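Arylamine n-acetyltransferase (Mycobacterium smegmatis, PDB 1W5R) catalyses, in its native form, the transfer of an acetyl group from acetyl-coenzyme A to arylamines. Local coordinates at residues A[67-72]-A[261-266]; A[167-170]-A[175-178]. The protein carries 1 engineered substitution. All blocks are in the same frame, centred on the assembly; numbering follows the deposited sequence.

In the fold
Contact 1 and contact 2 lie on opposite sides of the chain's centre, their own centres about 32 Å apart, and share no helix or strand. Contact 1 (67-72 with 261-266) is a long-range tie between two loops: one follows helix 57-66 and leads into helix 73-87, the other precedes helix 268-274. Contact 2 (167-170 with 175-178) is local, pairing neighbouring strands of a hairpin in the large antiparallel sheet, and is nested along the chain within the span that contact 1 closes. Both are partly buried. Charged side chains carry contact 1, from exposed R67 inward to buried R69; in contact 2 the backbone supplies the hydrogen bonds and small or apolar side chains flank them.

Contact 1: residues A[67-72]-A[261-266]; sequences RRRGGY and GDLAGR
R67 and R69 hold the two carboxylate oxygens of D262 in a salt-bridge network that joins the loop before helix 73-87 to the loop before helix 268-274. R67 comes side-on, and OD2 of D262 takes both NE (2.7 Å, N-H...O 157°) and the less straight NH2 (3.0 Å) of this arginine. OD2 lies in the R67 guanidinium plane, so the two N-H groups converge on it from one edge. R69 serves the other oxygen: its NH2 lies 2.7 Å from OD1 of D262, but the hydrogen bond is weak, bent to 127° at the hydrogen, and the guanidinium stands nearly perpendicular to the carboxylate. With its CG anti to its own backbone N (chi1 162°), D262 points its carboxylate at both arginines. The folded chain of R69 also passes beside the carboxylate, with CG 3.3 Å from OD2 of D262. Buried R69 forms further salt bridges to E42 and D45, so acidic groups probably balance its charge. The 67-72 loop carries the RGGY sequence that in this family leads into the helix of the active-site cysteine, here helix 73-87. Packing completes the contact: L263 sets CD1 over one face of the R69 guanidinium, offset toward its rim, and CD2 3.7 Å from NH2 of R69.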
ATOM      1  N   ARG A  67      26.548  14.091   5.942  1.00 20.59           N
ATOM      2  CA  ARG A  67      25.716  14.630   4.858  1.00 21.04           C
ATOM      3  C   ARG A  67      24.296  14.068   4.822  1.00 20.93           C
ATOM      4  O   ARG A  67      23.501  14.441   3.949  1.00 21.14           O
ATOM      5  CB  ARG A  67      26.407  14.480   3.492  1.00 21.22           C
ATOM      6  CG  ARG A  67      27.816  15.095   3.455  1.00 21.84           C
ATOM      7  CD  ARG A  67      28.420  15.290   2.061  1.00 22.81           C
ATOM      8  NE  ARG A  67      27.899  14.392   1.048  1.00 26.40           N
ATOM      9  CZ  ARG A  67      28.557  13.367   0.521  1.00 26.95           C
ATOM     10  NH1 ARG A  67      29.796  13.076   0.910  1.00 27.85           N
ATOM     11  NH2 ARG A  67      27.960  12.628  -0.401  1.00 29.48           N
ATOM     12  N   ARG A  68      23.987  13.164   5.754  1.00 20.61           N
ATOM     13  CA  ARG A  68      22.639  12.595   5.897  1.00 20.53           C
ATOM     14  C   ARG A  68      22.136  11.964   4.592  1.00 19.20           C
ATOM     15  O   ARG A  68      20.974  12.091   4.198  1.00 19.33           O
ATOM     16  CB  ARG A  68      21.661  13.624   6.488  1.00 22.06           C
ATOM     17  CG  ARG A  68      22.066  14.060   7.900  1.00 24.42           C
ATOM     18  CD  ARG A  68      21.221  15.223   8.405  1.00 30.19           C
ATOM     19  NE  ARG A  68      21.676  15.703   9.712  1.00 33.04           N
ATOM     20  CZ  ARG A  68      21.204  16.783  10.336  1.00 35.59           C
ATOM     21  NH1 ARG A  68      20.246  17.522   9.782  1.00 36.96           N
ATOM     22  NH2 ARG A  68      21.698  17.128  11.521  1.00 36.65           N
ATOM     23  N   ARG A  69      23.065  11.295   3.928  1.00 16.66           N
ATOM     24  CA  ARG A  69      22.779  10.454   2.781  1.00 14.34           C
ATOM     25  C   ARG A  69      22.728   9.025   3.285  1.00 13.16           C
ATOM     26  O   ARG A  69      23.188   8.738   4.390  1.00 12.54           O
ATOM     27  CB  ARG A  69      23.919  10.585   1.771  1.00 13.88           C
ATOM     28  CG  ARG A  69      23.965  11.955   1.049  1.00 13.99           C
ATOM     29  CD  ARG A  69      22.903  12.090  -0.026  1.00 14.05           C
ATOM     30  NE  ARG A  69      22.943  10.967  -0.953  1.00 12.62           N
ATOM     31  CZ  ARG A  69      23.760  10.868  -2.004  1.00 12.62           C
ATOM     32  NH1 ARG A  69      23.718   9.776  -2.760  1.00 11.57           N
ATOM     33  NH2 ARG A  69      24.622  11.852  -2.312  1.00 12.55           N
ATOM     34  N   GLY A  70      22.168   8.125   2.479  1.00 11.45           N
ATOM     35  CA  GLY A  70      22.363   6.704   2.728  1.00 11.14           C
ATOM     36  C   GLY A  70      23.501   6.200   1.862  1.00 10.20           C
ATOM     37  O   GLY A  70      24.328   6.964   1.356  1.00  9.97           O
ATOM     38  N   GLY A  71      23.542   4.898   1.669  1.00  9.10           N
ATOM     39  CA  GLY A  71      24.525   4.307   0.772  1.00  8.80           C
ATOM     40  C   GLY A  71      24.126   2.896   0.447  1.00  8.38           C
ATOM     41  O   GLY A  71      23.028   2.451   0.829  1.00  8.05           O
ATOM     42  N   TYR A  72      24.973   2.212  -0.314  1.00  8.89           N
ATOM     43  CA  TYR A  72      24.702   0.823  -0.653  1.00  7.59           C
ATOM     44  C   TYR A  72      25.590  -0.139   0.153  1.00  7.52           C
ATOM     45  O   TYR A  72      26.170   0.287   1.162  1.00  7.61           O
ATOM     46  CB  TYR A  72      24.642   0.600  -2.182  1.00  7.78           C
ATOM     47  CG  TYR A  72      25.943   0.614  -2.975  1.00  7.37           C
ATOM     48  CD1 TYR A  72      25.901   0.375  -4.345  1.00  7.50           C
ATOM     49  CD2 TYR A  72      27.191   0.794  -2.370  1.00  8.17           C
ATOM     50  CE1 TYR A  72      27.053   0.346  -5.122  1.00  7.47           C
ATOM     51  CE2 TYR A  72      28.368   0.742  -3.142  1.00  6.76           C
ATOM     52  CZ  TYR A  72      28.277   0.510  -4.525  1.00  7.76           C
ATOM     53  OH  TYR A  72      29.394   0.424  -5.328  1.00  8.49           O
ATOM     54  N   GLY A 261      19.498  17.969  -1.409  1.00 31.40           N
ATOM     55  CA  GLY A 261      20.303  19.189  -1.511  1.00 32.38           C
ATOM     56  C   GLY A 261      21.770  18.863  -1.753  1.00 32.78           C
ATOM     57  O   GLY A 261      22.470  19.601  -2.447  1.00 33.44           O
ATOM     58  N   ASP A 262      22.213  17.742  -1.180  1.00 33.16           N
ATOM     59  CA  ASP A 262      23.540  17.150  -1.421  1.00 33.14           C
ATOM     60  C   ASP A 262      23.871  17.000  -2.917  1.00 32.68           C
ATOM     61  O   ASP A 262      25.040  17.074  -3.308  1.00 32.77           O
ATOM     62  CB  ASP A 262      23.627  15.791  -0.684  1.00 33.62           C
ATOM     63  CG  ASP A 262      24.767  14.886  -1.187  1.00 34.59           C
ATOM     64  OD1 ASP A 262      24.787  14.526  -2.378  1.00 36.78           O
ATOM     65  OD2 ASP A 262      25.625  14.489  -0.378  1.00 35.82           O
ATOM     66  N   LEU A 263      22.842  16.799  -3.741  1.00 31.98           N
ATOM     67  CA  LEU A 263      23.024  16.513  -5.170  1.00 31.25           C
ATOM     68  C   LEU A 263      22.585  17.657  -6.095  1.00 31.60           C
ATOM     69  O   LEU A 263      22.128  17.422  -7.217  1.00 31.30           O
ATOM     70  CB  LEU A 263      22.300  15.211  -5.538  1.00 30.64           C
ATOM     71  CG  LEU A 263      22.853  13.922  -4.917  1.00 29.06           C
ATOM     72  CD1 LEU A 263      21.788  12.834  -4.914  1.00 28.10           C
ATOM     73  CD2 LEU A 263      24.130  13.450  -5.621  1.00 27.61           C
ATOM     74  N   ALA A 264      22.755  18.890  -5.621  1.00 32.15           N
ATOM     75  CA  ALA A 264      22.385  20.094  -6.376  1.00 32.49           C
ATOM     76  C   ALA A 264      23.026  20.146  -7.765  1.00 32.54           C
ATOM     77  O   ALA A 264      24.226  19.894  -7.917  1.00 32.89           O
ATOM     78  CB  ALA A 264      22.746  21.338  -5.586  1.00 32.59           C
ATOM     79  N   GLY A 265      22.222  20.494  -8.766  1.00 32.42           N
ATOM     80  CA  GLY A 265      22.719  20.707 -10.154  1.00 31.92           C
ATOM     81  C   GLY A 265      23.006  19.433 -10.958  1.00 31.59           C
ATOM     82  O   GLY A 265      23.713  19.476 -11.981  1.00 31.94           O
ATOM     83  N   ARG A 266      22.451  18.315 -10.515  1.00 30.66           N
ATOM     84  CA  ARG A 266      22.681  17.049 -11.204  1.00 29.76           C
ATOM     85  C   ARG A 266      21.430  16.559 -11.954  1.00 28.89           C
ATOM     86  O   ARG A 266      21.457  15.515 -12.607  1.00 29.18           O
ATOM     87  CB  ARG A 266      23.224  16.013 -10.235  1.00 29.84           C
ATOM     88  CG  ARG A 266      24.558  16.437  -9.644  1.00 30.04           C
ATOM     89  CD  ARG A 266      25.345  15.263  -9.025  1.00 30.58           C
ATOM     90  NE  ARG A 266      26.672  15.657  -8.555  1.00 30.58           N
ATOM     91  CZ  ARG A 266      27.809  15.402  -9.198  1.00 30.70           C
ATOM     92  NH1 ARG A 266      27.801  14.749 -10.354  1.00 30.39           N
ATOM     93  NH2 ARG A 266      28.961  15.802  -8.679  1.00 31.33           N
TER

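Contact 2: residues A[167-170]-A[175-178]; sequences TLAA and EWQP
The carbonyl oxygen of A170 receives the backbone N-H of Q177 (O to N, 2.8 Å) and, less strongly, the CA-H of W176, whose CA is 3.4 Å from that oxygen. The reciprocal bond, A170 N to Q177 O at 3.0 Å and 165° at the hydrogen, completes a hydrogen-bonded antiparallel pair in the beta hairpin of strands 165-172 and 175-182. Q177 O has a second approach from A169, whose CA lies 3.3 Å away. Next along, A169 and P178 form a non-hydrogen-bonded pair, their CA atoms 4.1 Å apart. On their face of the sheet, T167 places its methyl anti to the backbone N, and CG2 meets CB of P178 at 4.1 Å, the two side chains lying side by side and pointing the same way. W176 swings its six-membered ring across toward strand 165-172: CE3 rests 3.8 Å from CB of A169, while A169 O approaches CZ3 at the ring edge, near its plane. On the other face, the extended Q177 side chain leads away from A170, and its OE1 accepts from NE1 of W100. Polar pairing across this contact therefore falls to the main chain, which fixes the strand register, while methyls, a proline ring and an indole add apolar packing.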
ATOM      1  N   THR A 167      25.938 -19.926   2.346  1.00 12.86           N
ATOM      2  CA  THR A 167      24.784 -19.261   1.758  1.00 12.10           C
ATOM      3  C   THR A 167      23.896 -18.739   2.867  1.00 11.98           C
ATOM      4  O   THR A 167      23.537 -19.488   3.760  1.00 12.18           O
ATOM      5  CB  THR A 167      23.964 -20.221   0.874  1.00 12.23           C
ATOM      6  OG1 THR A 167      24.775 -20.690  -0.207  1.00 13.23           O
ATOM      7  CG2 THR A 167      22.740 -19.529   0.307  1.00 13.01           C
ATOM      8  N   LEU A 168      23.551 -17.454   2.810  1.00 10.69           N
ATOM      9  CA  LEU A 168      22.516 -16.903   3.683  1.00 10.54           C
ATOM     10  C   LEU A 168      21.173 -16.919   2.971  1.00 10.42           C
ATOM     11  O   LEU A 168      21.060 -16.429   1.839  1.00 10.49           O
ATOM     12  CB  LEU A 168      22.844 -15.459   4.066  1.00 10.31           C
ATOM     13  CG  LEU A 168      21.828 -14.819   5.019  1.00 10.85           C
ATOM     14  CD1 LEU A 168      21.900 -15.475   6.392  1.00 10.58           C
ATOM     15  CD2 LEU A 168      22.056 -13.315   5.119  1.00 10.94           C
ATOM     16  N   ALA A 169      20.160 -17.480   3.636  1.00 10.40           N
ATOM     17  CA  ALA A 169      18.790 -17.477   3.130  1.00 10.89           C
ATOM     18  C   ALA A 169      17.850 -16.830   4.131  1.00 10.89           C
ATOM     19  O   ALA A 169      18.122 -16.805   5.338  1.00 10.34           O
ATOM     20  CB  ALA A 169      18.317 -18.893   2.815  1.00 11.49           C
ATOM     21  N   ALA A 170      16.744 -16.309   3.616  1.00 10.59           N
ATOM     22  CA  ALA A 170      15.689 -15.716   4.436  1.00 10.54           C
ATOM     23  C   ALA A 170      14.369 -16.395   4.127  1.00 10.52           C
ATOM     24  O   ALA A 170      14.093 -16.756   2.973  1.00 10.94           O
ATOM     25  CB  ALA A 170      15.562 -14.237   4.161  1.00 10.97           C
ATOM     26  N   GLU A 175       8.405 -18.729   2.256  1.00 18.66           N
ATOM     27  CA  GLU A 175       9.267 -19.366   1.264  1.00 18.96           C
ATOM     28  C   GLU A 175      10.718 -18.998   1.517  1.00 16.55           C
ATOM     29  O   GLU A 175      11.069 -17.816   1.569  1.00 15.66           O
ATOM     30  CB  GLU A 175       8.896 -18.906  -0.161  1.00 19.38           C
ATOM     31  CG  GLU A 175       8.152 -19.926  -1.027  1.00 23.13           C
ATOM     32  CD  GLU A 175       8.186 -19.573  -2.517  1.00 23.08           C
ATOM     33  OE1 GLU A 175       9.293 -19.506  -3.102  1.00 27.78           O
ATOM     34  OE2 GLU A 175       7.101 -19.375  -3.103  1.00 27.62           O
ATOM     35  N   TRP A 176      11.568 -20.008   1.639  1.00 14.63           N
ATOM     36  CA  TRP A 176      12.997 -19.775   1.795  1.00 14.04           C
ATOM     37  C   TRP A 176      13.621 -19.317   0.491  1.00 14.31           C
ATOM     38  O   TRP A 176      13.374 -19.909  -0.565  1.00 14.90           O
ATOM     39  CB  TRP A 176      13.681 -21.023   2.333  1.00 13.85           C
ATOM     40  CG  TRP A 176      13.395 -21.197   3.766  1.00 13.66           C
ATOM     41  CD1 TRP A 176      12.372 -21.910   4.330  1.00 14.47           C
ATOM     42  CD2 TRP A 176      14.117 -20.607   4.839  1.00 13.71           C
ATOM     43  NE1 TRP A 176      12.431 -21.815   5.700  1.00 14.39           N
ATOM     44  CE2 TRP A 176      13.498 -21.016   6.040  1.00 13.00           C
ATOM     45  CE3 TRP A 176      15.239 -19.769   4.901  1.00 12.21           C
ATOM     46  CZ2 TRP A 176      13.959 -20.610   7.295  1.00 13.57           C
ATOM     47  CZ3 TRP A 176      15.699 -19.371   6.130  1.00 13.36           C
ATOM     48  CH2 TRP A 176      15.065 -19.803   7.323  1.00 13.72           C
ATOM     49  N   GLN A 177      14.408 -18.251   0.585  1.00 13.72           N
ATOM     50  CA  GLN A 177      15.042 -17.621  -0.565  1.00 13.88           C
ATOM     51  C   GLN A 177      16.509 -17.379  -0.266  1.00 13.12           C
ATOM     52  O   GLN A 177      16.839 -16.647   0.666  1.00 12.66           O
ATOM     53  CB  GLN A 177      14.366 -16.292  -0.882  1.00 14.15           C
ATOM     54  CG  GLN A 177      12.919 -16.490  -1.328  1.00 17.54           C
ATOM     55  CD  GLN A 177      12.305 -15.279  -1.959  1.00 23.00           C
ATOM     56  OE1 GLN A 177      12.836 -14.171  -1.871  1.00 26.19           O
ATOM     57  NE2 GLN A 177      11.162 -15.480  -2.613  1.00 25.76           N
ATOM     58  N   PRO A 178      17.396 -18.033  -1.027  1.00 13.32           N
ATOM     59  CA  PRO A 178      18.806 -17.698  -0.928  1.00 13.06           C
ATOM     60  C   PRO A 178      19.050 -16.237  -1.312  1.00 12.27           C
ATOM     61  O   PRO A 178      18.482 -15.740  -2.305  1.00 12.32           O
ATOM     62  CB  PRO A 178      19.450 -18.647  -1.951  1.00 13.62           C
ATOM     63  CG  PRO A 178      18.476 -19.814  -2.051  1.00 15.63           C
ATOM     64  CD  PRO A 178      17.157 -19.135  -1.985  1.00 13.91           C
TER